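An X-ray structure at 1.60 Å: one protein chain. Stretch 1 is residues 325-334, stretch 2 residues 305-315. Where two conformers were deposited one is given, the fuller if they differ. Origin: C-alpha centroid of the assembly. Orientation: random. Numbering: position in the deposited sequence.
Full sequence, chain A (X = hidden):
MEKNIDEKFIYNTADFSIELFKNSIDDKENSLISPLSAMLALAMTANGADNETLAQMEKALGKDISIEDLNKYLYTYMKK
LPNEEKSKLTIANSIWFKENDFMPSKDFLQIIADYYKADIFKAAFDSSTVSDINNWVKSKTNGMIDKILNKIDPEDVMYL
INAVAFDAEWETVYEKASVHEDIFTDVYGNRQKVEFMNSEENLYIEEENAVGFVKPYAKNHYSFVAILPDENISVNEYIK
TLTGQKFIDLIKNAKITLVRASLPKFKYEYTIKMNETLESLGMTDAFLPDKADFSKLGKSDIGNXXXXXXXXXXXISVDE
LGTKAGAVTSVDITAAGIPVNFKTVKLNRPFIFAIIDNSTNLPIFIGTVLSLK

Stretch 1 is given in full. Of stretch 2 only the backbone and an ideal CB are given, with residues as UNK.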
# COMPACT_ATOMS: atom_id res chain seq x y z
N ALA A 325 8.61 4.85 -4.35
CA ALA A 325 7.96 3.87 -3.49
C ALA A 325 7.28 2.82 -4.35
O ALA A 325 6.78 3.12 -5.44
CB ALA A 325 6.96 4.55 -2.57
N GLY A 326 7.29 1.58 -3.87
CA GLY A 326 6.72 0.47 -4.62
C GLY A 326 5.98 -0.48 -3.70
O GLY A 326 6.31 -0.62 -2.52
N ALA A 327 4.96 -1.13 -4.26
CA ALA A 327 4.19 -2.11 -3.51
C ALA A 327 3.69 -3.23 -4.40
O ALA A 327 3.40 -3.03 -5.58
CB ALA A 327 3.02 -1.45 -2.81
N VAL A 328 3.63 -4.42 -3.83
CA VAL A 328 2.97 -5.54 -4.46
C VAL A 328 2.05 -6.17 -3.42
O VAL A 328 2.41 -6.28 -2.25
CB VAL A 328 3.98 -6.61 -4.96
CG1 VAL A 328 3.25 -7.85 -5.48
CG2 VAL A 328 4.87 -6.03 -6.06
N THR A 329 0.85 -6.53 -3.86
CA THR A 329 -0.05 -7.34 -3.06
C THR A 329 -0.42 -8.59 -3.86
O THR A 329 -0.88 -8.49 -5.00
CB THR A 329 -1.33 -6.58 -2.65
OG1 THR A 329 -0.98 -5.29 -2.14
CG2 THR A 329 -2.10 -7.36 -1.59
N SER A 330 -0.20 -9.75 -3.27
CA SER A 330 -0.55 -11.01 -3.92
C SER A 330 -1.60 -11.77 -3.12
O SER A 330 -1.66 -11.68 -1.89
CB SER A 330 0.69 -11.87 -4.16
OG SER A 330 1.34 -12.17 -2.95
N VAL A 331 -2.44 -12.51 -3.85
CA VAL A 331 -3.46 -13.35 -3.24
C VAL A 331 -3.23 -14.79 -3.69
O VAL A 331 -3.14 -15.07 -4.90
CB VAL A 331 -4.89 -12.87 -3.63
CG1 VAL A 331 -5.96 -13.82 -3.08
CG2 VAL A 331 -5.13 -11.45 -3.13
N ASP A 332 -3.13 -15.69 -2.71
CA ASP A 332 -2.89 -17.14 -2.91
C ASP A 332 -1.42 -17.58 -3.09
O ASP A 332 -1.15 -18.76 -3.32
CB ASP A 332 -3.80 -17.76 -3.98
CG ASP A 332 -4.82 -18.72 -3.39
OD1 ASP A 332 -5.82 -19.03 -4.09
OD2 ASP A 332 -4.63 -19.19 -2.25
N ILE A 333 -0.48 -16.64 -3.00
CA ILE A 333 0.94 -16.98 -2.96
C ILE A 333 1.37 -17.17 -1.51
O ILE A 333 1.31 -16.23 -0.71
CB ILE A 333 1.84 -15.93 -3.67
CG1 ILE A 333 1.59 -15.92 -5.18
CG2 ILE A 333 3.32 -16.20 -3.39
CD1 ILE A 333 2.26 -14.78 -5.94
N THR A 334 1.78 -18.39 -1.17
CA THR A 334 2.30 -18.69 0.17
C THR A 334 3.82 -18.55 0.16
O THR A 334 4.52 -19.32 -0.51
CB THR A 334 1.90 -20.10 0.64
OG1 THR A 334 0.47 -20.26 0.57
CG2 THR A 334 2.35 -20.35 2.08
N UNK A 305 -12.06 -23.39 -4.06
CA UNK A 305 -11.00 -22.40 -3.89
C UNK A 305 -11.16 -21.61 -2.60
O UNK A 305 -12.27 -21.29 -2.18
CB UNK A 305 -10.98 -21.44 -5.08
N UNK A 306 -10.02 -21.32 -1.98
CA UNK A 306 -9.96 -20.47 -0.80
C UNK A 306 -8.63 -19.74 -0.78
O UNK A 306 -7.66 -20.18 -1.40
CB UNK A 306 -10.15 -21.29 0.48
N UNK A 307 -8.57 -18.61 -0.08
CA UNK A 307 -7.33 -17.85 0.01
C UNK A 307 -6.41 -18.47 1.05
O UNK A 307 -6.80 -18.67 2.20
CB UNK A 307 -7.61 -16.39 0.35
N UNK A 308 -5.18 -18.77 0.63
CA UNK A 308 -4.16 -19.29 1.54
C UNK A 308 -3.49 -18.13 2.27
O UNK A 308 -3.51 -18.07 3.50
CB UNK A 308 -3.12 -20.12 0.78
N UNK A 309 -2.89 -17.22 1.51
CA UNK A 309 -2.22 -16.06 2.09
C UNK A 309 -2.45 -14.80 1.26
O UNK A 309 -2.52 -14.86 0.03
CB UNK A 309 -0.72 -16.33 2.22
N UNK A 310 -2.56 -13.67 1.96
CA UNK A 310 -2.49 -12.37 1.32
C UNK A 310 -1.15 -11.76 1.75
O UNK A 310 -0.94 -11.51 2.94
CB UNK A 310 -3.68 -11.48 1.70
N UNK A 311 -0.26 -11.57 0.79
CA UNK A 311 1.09 -11.09 1.06
C UNK A 311 1.28 -9.69 0.49
O UNK A 311 0.84 -9.40 -0.62
CB UNK A 311 2.13 -12.05 0.48
N UNK A 312 1.96 -8.84 1.26
CA UNK A 312 2.21 -7.46 0.91
C UNK A 312 3.71 -7.19 1.01
O UNK A 312 4.31 -7.48 2.04
CB UNK A 312 1.42 -6.51 1.81
N UNK A 313 4.30 -6.66 -0.06
CA UNK A 313 5.72 -6.28 -0.08
C UNK A 313 5.82 -4.83 -0.52
O UNK A 313 5.20 -4.43 -1.50
CB UNK A 313 6.53 -7.19 -1.01
N UNK A 314 6.61 -4.05 0.21
CA UNK A 314 6.78 -2.64 -0.12
C UNK A 314 8.23 -2.22 -0.07
O UNK A 314 9.07 -2.88 0.53
CB UNK A 314 5.96 -1.77 0.83
N UNK A 315 8.51 -1.09 -0.72
CA UNK A 315 9.84 -0.49 -0.76
C UNK A 315 9.67 1.02 -0.84
O UNK A 315 8.74 1.51 -1.49
CB UNK A 315 10.66 -1.02 -1.94

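Two antiparallel strands, their directions 172° apart, set the rules here: positions 310 to 315 pair with residues 331 back to 326, and positions 305 to 309 lead into that strand as a loop, passing Asp332 and Thr334.

At 305 the ideal CB has nothing of stretch 1 within 5.5 Å, so almost any residue would do; it is Leu305. Position 306 points its CB away and is equally permissive; Tyr306 contributes mainly its backbone, its O accepting from a water (2.6 Å) that also donates to Asp332 OD2 (2.7 Å).

The CB of 307 points sideways, 4.6 Å from Val331 CG1, which suits a branched aliphatic. Ile307 fits, its CG1 3.9 Å from Val331 CG1.

Position 308 faces stretch 1. Its CB lies 3.5 Å from Asp332 OD2 and 3.6 Å from Thr334 OG1, and its own N already donates to Asp332 OD2 (3.0 Å). A short donor such as serine or threonine would suit; alanine would leave the oxygen to the backbone N. Ser308, in the p rotamer, donates from OG to Asp332 OD2 at 2.8 Å, so one carboxylate oxygen gathers backbone and side chain together.

At 309 the backbone O accepts from Asp332 N (2.9 Å), whatever the side chain. The CB points sideways, 3.6 Å from Ile333 O, and a long polar chain could run out past Thr334. Glu309 does so, with OE2 3.5 Å from Thr334 CG2.

Position 310 shares a face with Val331 and Thr329. A beta-branched aliphatic is natural; Val310 brings CG1 to 4.1 Å from Thr329 CG2.

At 311 the N donates to Ser330 O (3.0 Å) and the O accepts from Ser330 N (2.9 Å). The CB lies 3.5 Å from Ser330 OG, with no charge to answer, so aliphatic or small polar residues would serve. Leu311 shares Ser330's face, its CD2 4.3 Å from Ser330 OG.

At 312 the CB is 4.8 Å from Thr329 OG1; a polar or aromatic side chain could reach it. His312 brings CD2 2.9 Å from Thr329 OG1, which lies near the ring plane.

At 313 the N donates to Val328 O (2.9 Å). Beta-branched, aliphatic or long polar residues would suit; Lys313 leads its end away, its NZ hydrogen-bonded elsewhere in the structure.

At 314 the small Ala327 leaves room for a beta-branched residue; Thr314 sets CG2 3.8 Å from Ala327 CB.

At 315 the N donates to Gly326 O (2.9 Å). Gly326 lacks a side chain, so small or large residues would fit; Phe315, rotamer t, carries its ring outward from Gly326.

Stretch 2, residues 305-315: LYISEVLHKTF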
# COMPACT_ATOMS: atom_id res chain seq x y z
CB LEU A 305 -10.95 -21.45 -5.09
CG LEU A 305 -10.44 -22.03 -6.42
CD1 LEU A 305 -10.05 -20.90 -7.35
CD2 LEU A 305 -9.26 -22.95 -6.19
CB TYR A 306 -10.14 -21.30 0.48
CG TYR A 306 -9.01 -22.24 0.81
CD1 TYR A 306 -8.01 -21.88 1.71
CD2 TYR A 306 -8.95 -23.52 0.23
CE1 TYR A 306 -6.96 -22.75 2.01
CE2 TYR A 306 -7.91 -24.39 0.53
CZ TYR A 306 -6.92 -24.00 1.42
OH TYR A 306 -5.89 -24.86 1.72
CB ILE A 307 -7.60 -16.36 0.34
CG1 ILE A 307 -8.47 -15.73 -0.75
CG2 ILE A 307 -6.27 -15.60 0.49
CD1 ILE A 307 -8.95 -14.33 -0.44
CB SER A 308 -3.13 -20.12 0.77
OG SER A 308 -2.57 -19.38 -0.30
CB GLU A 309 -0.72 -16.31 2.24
CG GLU A 309 -0.34 -17.34 3.30
CD GLU A 309 1.14 -17.30 3.67
OE1 GLU A 309 1.89 -16.49 3.07
OE2 GLU A 309 1.55 -18.08 4.56
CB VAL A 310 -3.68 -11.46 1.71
CG1 VAL A 310 -3.52 -10.07 1.10
CG2 VAL A 310 -5.00 -12.08 1.27
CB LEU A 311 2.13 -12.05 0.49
CG LEU A 311 3.62 -11.87 0.84
CD1 LEU A 311 3.89 -12.18 2.31
CD2 LEU A 311 4.48 -12.74 -0.06
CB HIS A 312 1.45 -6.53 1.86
CG HIS A 312 1.20 -5.16 1.32
ND1 HIS A 312 1.72 -4.02 1.90
CD2 HIS A 312 0.48 -4.75 0.25
CE1 HIS A 312 1.32 -2.96 1.21
NE2 HIS A 312 0.58 -3.38 0.20
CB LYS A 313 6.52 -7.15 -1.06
CG LYS A 313 6.78 -8.57 -0.60
CD LYS A 313 7.86 -9.25 -1.46
CE LYS A 313 9.23 -8.59 -1.30
NZ LYS A 313 10.33 -9.43 -1.87
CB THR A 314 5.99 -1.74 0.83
OG1 THR A 314 6.38 -2.03 2.18
CG2 THR A 314 4.48 -1.97 0.68
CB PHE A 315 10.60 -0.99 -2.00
CG PHE A 315 11.84 -0.19 -2.31
CD1 PHE A 315 13.07 -0.54 -1.75
CD2 PHE A 315 11.77 0.91 -3.15
CE1 PHE A 315 14.21 0.20 -2.03
CE2 PHE A 315 12.92 1.66 -3.44
CZ PHE A 315 14.14 1.31 -2.88
O HOH W 1 -5.57 -21.73 -1.89
O HOH W 2 -0.80 -20.89 -1.71
O HOH W 3 -0.11 -14.07 -1.57
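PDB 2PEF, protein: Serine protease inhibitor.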